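Local coordinates for type 2A phosphatase-associated protein 42 (Saccharomyces cerevisiae, PDB 2V0P) that associates with the catalytic subunits of PP2A-type phosphatases, inhibits the phosphatase SIT4 and takes part in negative regulation of TOR signalling, at residues N140-A148 / I216-E227. Sequence-based numbering, arbitrary orientation.
Sequences NPQLSELYA and INNIEQNLFECE. With ZN (zinc ion), chain D.
L143 packs as a knob onto helix 199-231, in a hole lined by E220, L223, F224 and E227. With its CG anti to the backbone N (chi1 -165°), the branched end reaches the helix: CD1 meets E220 CG at 3.4 Å, while CD2 lies in the ring plane of F224, at the edge, 3.8 Å from F224 CD1. A leucine suits this hole because its forked end serves both sites at once, CD1 also nearing L223 CB. One turn on, L146 rests CD2 against E220 CB at 3.8 Å, and L223 CD1 comes within 3.7 Å of L143 N. The domain has a tetratricopeptide repeat-like, all-helical fold, in which the short turn 143-146 packs on the long last helix and is also flanked, at L146, by helix 126-133. Y147 crosses the E220 side chain at about a right angle, CE1 3.8 Å from E220 CD; a tyrosine suits because its ring packs on E220 while its OH reaches a water. That water accepts from Y147 OH at 2.7 Å and donates to both E220 OE1 and N217 OD1. E220 OE2 forms a salt bridge with K166, whose side chain also touches that of Y147. With an alanine in place of E220, K166 would probably lose its carboxylate mate, the water one acceptor, and a gap would open beside L143 CD1. At the start of the turn, E145 OE1 accepts from Q142 N, while E145 OE2 forms a salt bridge with K136.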
loop_
_atom_site.group_PDB
_atom_site.type_symbol
_atom_site.label_atom_id
_atom_site.label_comp_id
_atom_site.label_asym_id
_atom_site.label_seq_id
_atom_site.Cartn_x
_atom_site.Cartn_y
_atom_site.Cartn_z
ATOM N N ASN A 140 6.059 -18.240 5.451
ATOM C CA ASN A 140 4.982 -17.413 4.879
ATOM C C ASN A 140 4.650 -16.204 5.781
ATOM O O ASN A 140 3.561 -16.125 6.324
ATOM C CB ASN A 140 3.736 -18.272 4.601
ATOM C CG ASN A 140 2.677 -17.543 3.760
ATOM O OD1 ASN A 140 2.956 -16.517 3.121
ATOM N ND2 ASN A 140 1.453 -18.081 3.758
ATOM N N PRO A 141 5.571 -15.245 5.906
ATOM C CA PRO A 141 5.378 -14.181 6.891
ATOM C C PRO A 141 4.374 -13.161 6.353
ATOM O O PRO A 141 4.359 -12.880 5.151
ATOM C CB PRO A 141 6.737 -13.527 6.968
ATOM C CG PRO A 141 7.345 -13.778 5.627
ATOM C CD PRO A 141 6.781 -15.035 5.097
ATOM N N GLN A 142 3.573 -12.608 7.248
ATOM C CA GLN A 142 2.456 -11.741 6.876
ATOM C C GLN A 142 2.665 -10.349 7.470
ATOM O O GLN A 142 3.015 -10.205 8.633
ATOM C CB GLN A 142 1.145 -12.337 7.388
ATOM C CG GLN A 142 0.800 -13.685 6.844
ATOM C CD GLN A 142 0.417 -13.620 5.388
ATOM O OE1 GLN A 142 -0.566 -12.970 5.019
ATOM N NE2 GLN A 142 1.184 -14.293 4.545
ATOM N N LEU A 143 2.467 -9.336 6.641
ATOM C CA LEU A 143 2.548 -7.934 7.039
ATOM C C LEU A 143 1.569 -7.632 8.156
ATOM O O LEU A 143 1.776 -6.726 8.962
ATOM C CB LEU A 143 2.301 -7.054 5.806
ATOM C CG LEU A 143 2.615 -5.569 5.746
ATOM C CD1 LEU A 143 4.022 -5.284 6.005
ATOM C CD2 LEU A 143 2.243 -5.092 4.340
ATOM N N SER A 144 0.519 -8.434 8.243
ATOM C CA SER A 144 -0.413 -8.325 9.353
ATOM C C SER A 144 0.126 -8.848 10.697
ATOM O O SER A 144 -0.521 -8.641 11.715
ATOM C CB SER A 144 -1.758 -8.981 8.997
ATOM O OG SER A 144 -1.587 -10.116 8.158
ATOM N N GLU A 145 1.282 -9.527 10.688
ATOM C CA GLU A 145 1.920 -10.105 11.892
ATOM C C GLU A 145 3.078 -9.267 12.425
ATOM O O GLU A 145 3.585 -9.457 13.542
ATOM C CB GLU A 145 2.432 -11.522 11.586
ATOM C CG GLU A 145 1.335 -12.515 11.194
ATOM C CD GLU A 145 1.884 -13.846 10.744
ATOM O OE1 GLU A 145 2.853 -13.865 9.965
ATOM O OE2 GLU A 145 1.358 -14.875 11.177
ATOM N N LEU A 146 3.518 -8.349 11.604
ATOM C CA LEU A 146 4.634 -7.531 11.893
ATOM C C LEU A 146 4.266 -6.316 12.754
ATOM O O LEU A 146 5.035 -5.907 13.633
ATOM C CB LEU A 146 5.209 -7.115 10.561
ATOM C CG LEU A 146 6.596 -6.599 10.379
ATOM C CD1 LEU A 146 7.701 -7.649 10.689
ATOM C CD2 LEU A 146 6.627 -6.142 8.947
ATOM N N TYR A 147 3.089 -5.758 12.488
ATOM C CA TYR A 147 2.519 -4.651 13.252
ATOM C C TYR A 147 1.028 -4.896 13.348
ATOM O O TYR A 147 0.449 -5.568 12.481
ATOM C CB TYR A 147 2.743 -3.316 12.555
ATOM C CG TYR A 147 4.183 -2.863 12.386
ATOM C CD1 TYR A 147 4.784 -2.885 11.150
ATOM C CD2 TYR A 147 4.902 -2.374 13.466
ATOM C CE1 TYR A 147 6.073 -2.458 10.969
ATOM C CE2 TYR A 147 6.207 -1.952 13.317
ATOM C CZ TYR A 147 6.786 -2.000 12.079
ATOM O OH TYR A 147 8.038 -1.534 11.967
ATOM N N ALA A 148 0.400 -4.368 14.394
ATOM C CA ALA A 148 -1.060 -4.291 14.437
ATOM C C ALA A 148 -1.512 -3.427 13.254
ATOM O O ALA A 148 -0.828 -2.468 12.907
ATOM C CB ALA A 148 -1.508 -3.689 15.751
ATOM N N ILE A 216 13.733 -5.029 9.640
ATOM C CA ILE A 216 12.309 -4.940 9.815
ATOM C C ILE A 216 11.709 -4.009 8.726
ATOM O O ILE A 216 10.739 -4.367 8.156
ATOM C CB ILE A 216 11.898 -4.518 11.248
ATOM C CG1 ILE A 216 12.275 -5.598 12.282
ATOM C CG2 ILE A 216 10.399 -4.162 11.302
ATOM C CD1 ILE A 216 11.772 -6.966 12.050
ATOM N N ASN A 217 12.334 -2.887 8.445
ATOM C CA ASN A 217 11.914 -1.978 7.395
ATOM C C ASN A 217 11.924 -2.590 6.018
ATOM O O ASN A 217 11.078 -2.312 5.204
ATOM C CB ASN A 217 12.744 -0.723 7.363
ATOM C CG ASN A 217 12.411 0.216 8.530
ATOM O OD1 ASN A 217 11.283 0.271 8.999
ATOM N ND2 ASN A 217 13.388 0.942 8.973
ATOM N N ASN A 218 12.927 -3.410 5.762
ATOM C CA ASN A 218 13.009 -4.030 4.492
ATOM C C ASN A 218 11.997 -5.134 4.360
ATOM O O ASN A 218 11.448 -5.333 3.257
ATOM C CB ASN A 218 14.451 -4.533 4.245
ATOM C CG ASN A 218 15.462 -3.465 4.383
ATOM O OD1 ASN A 218 15.226 -2.360 4.087
ATOM N ND2 ASN A 218 16.623 -3.812 4.936
ATOM N N ILE A 219 11.765 -5.889 5.440
ATOM C CA ILE A 219 10.821 -6.949 5.376
ATOM C C ILE A 219 9.407 -6.260 5.108
ATOM O O ILE A 219 8.689 -6.743 4.344
ATOM C CB ILE A 219 10.757 -7.810 6.602
ATOM C CG1 ILE A 219 11.992 -8.785 6.628
ATOM C CG2 ILE A 219 9.502 -8.693 6.598
ATOM C CD1 ILE A 219 12.183 -9.486 7.897
ATOM N N GLU A 220 9.118 -5.184 5.770
ATOM C CA GLU A 220 7.768 -4.487 5.603
ATOM C C GLU A 220 7.585 -4.018 4.153
ATOM O O GLU A 220 6.523 -4.293 3.497
ATOM C CB GLU A 220 7.649 -3.314 6.587
ATOM C CG GLU A 220 6.213 -2.831 6.788
ATOM C CD GLU A 220 6.109 -1.420 7.323
ATOM O OE1 GLU A 220 7.123 -0.694 7.429
ATOM O OE2 GLU A 220 4.989 -1.023 7.620
ATOM N N GLN A 221 8.608 -3.356 3.637
ATOM C CA GLN A 221 8.582 -2.778 2.323
ATOM C C GLN A 221 8.428 -3.900 1.318
ATOM O O GLN A 221 7.612 -3.792 0.474
ATOM C CB GLN A 221 9.825 -1.983 2.043
ATOM C CG GLN A 221 10.096 -1.745 0.595
ATOM C CD GLN A 221 9.083 -0.781 -0.046
ATOM O OE1 GLN A 221 8.614 0.158 0.590
ATOM N NE2 GLN A 221 8.765 -1.014 -1.304
ATOM N N ASN A 222 9.158 -5.003 1.476
ATOM C CA ASN A 222 9.044 -6.075 0.500
ATOM C C ASN A 222 7.701 -6.839 0.543
ATOM O O ASN A 222 7.206 -7.286 -0.458
ATOM C CB ASN A 222 10.276 -7.019 0.602
ATOM C CG ASN A 222 11.581 -6.347 0.205
ATOM O OD1 ASN A 222 11.614 -5.213 -0.224
ATOM N ND2 ASN A 222 12.663 -7.036 0.398
ATOM N N LEU A 223 7.128 -7.009 1.711
ATOM C CA LEU A 223 5.898 -7.673 1.840
ATOM C C LEU A 223 4.791 -6.794 1.220
ATOM O O LEU A 223 4.058 -7.270 0.450
ATOM C CB LEU A 223 5.603 -7.941 3.312
ATOM C CG LEU A 223 6.429 -9.106 3.883
ATOM C CD1 LEU A 223 5.945 -9.420 5.306
ATOM C CD2 LEU A 223 6.296 -10.312 3.014
ATOM N N PHE A 224 4.800 -5.517 1.510
ATOM C CA PHE A 224 3.820 -4.584 0.943
ATOM C C PHE A 224 3.947 -4.486 -0.564
ATOM O O PHE A 224 2.943 -4.600 -1.279
ATOM C CB PHE A 224 4.024 -3.219 1.513
ATOM C CG PHE A 224 2.907 -2.294 1.153
ATOM C CD1 PHE A 224 1.663 -2.482 1.709
ATOM C CD2 PHE A 224 3.088 -1.293 0.215
ATOM C CE1 PHE A 224 0.589 -1.607 1.387
ATOM C CE2 PHE A 224 2.012 -0.433 -0.129
ATOM C CZ PHE A 224 0.798 -0.593 0.476
ATOM N N GLU A 225 5.185 -4.275 -1.038
ATOM C CA GLU A 225 5.498 -4.209 -2.446
ATOM C C GLU A 225 5.064 -5.487 -3.123
ATOM O O GLU A 225 4.352 -5.421 -4.147
ATOM C CB GLU A 225 6.974 -3.936 -2.676
ATOM C CG GLU A 225 7.363 -3.473 -4.086
ATOM C CD GLU A 225 8.872 -3.318 -4.208
ATOM O OE1 GLU A 225 9.489 -2.743 -3.285
ATOM O OE2 GLU A 225 9.459 -3.773 -5.221
ATOM N N CYS A 226 5.396 -6.643 -2.537
ATOM C CA CYS A 226 4.939 -7.909 -3.107
ATOM C C CYS A 226 3.402 -8.051 -3.253
ATOM O O CYS A 226 2.873 -8.439 -4.297
ATOM C CB CYS A 226 5.449 -9.063 -2.292
ATOM S SG CYS A 226 5.167 -10.613 -3.136
ATOM N N GLU A 227 2.697 -7.774 -2.174
ATOM C CA GLU A 227 1.263 -7.814 -2.204
ATOM C C GLU A 227 0.674 -6.860 -3.265
ATOM O O GLU A 227 -0.264 -7.223 -3.980
ATOM C CB GLU A 227 0.725 -7.507 -0.840
ATOM C CG GLU A 227 0.971 -8.599 0.173
ATOM C CD GLU A 227 0.538 -8.195 1.582
ATOM O OE1 GLU A 227 -0.574 -7.633 1.747
ATOM O OE2 GLU A 227 1.323 -8.442 2.525
HETATM ZN ZN ZN D . 5.650 -12.004 -1.393
HETATM O O HOH W 1 8.911 -0.978 9.480
#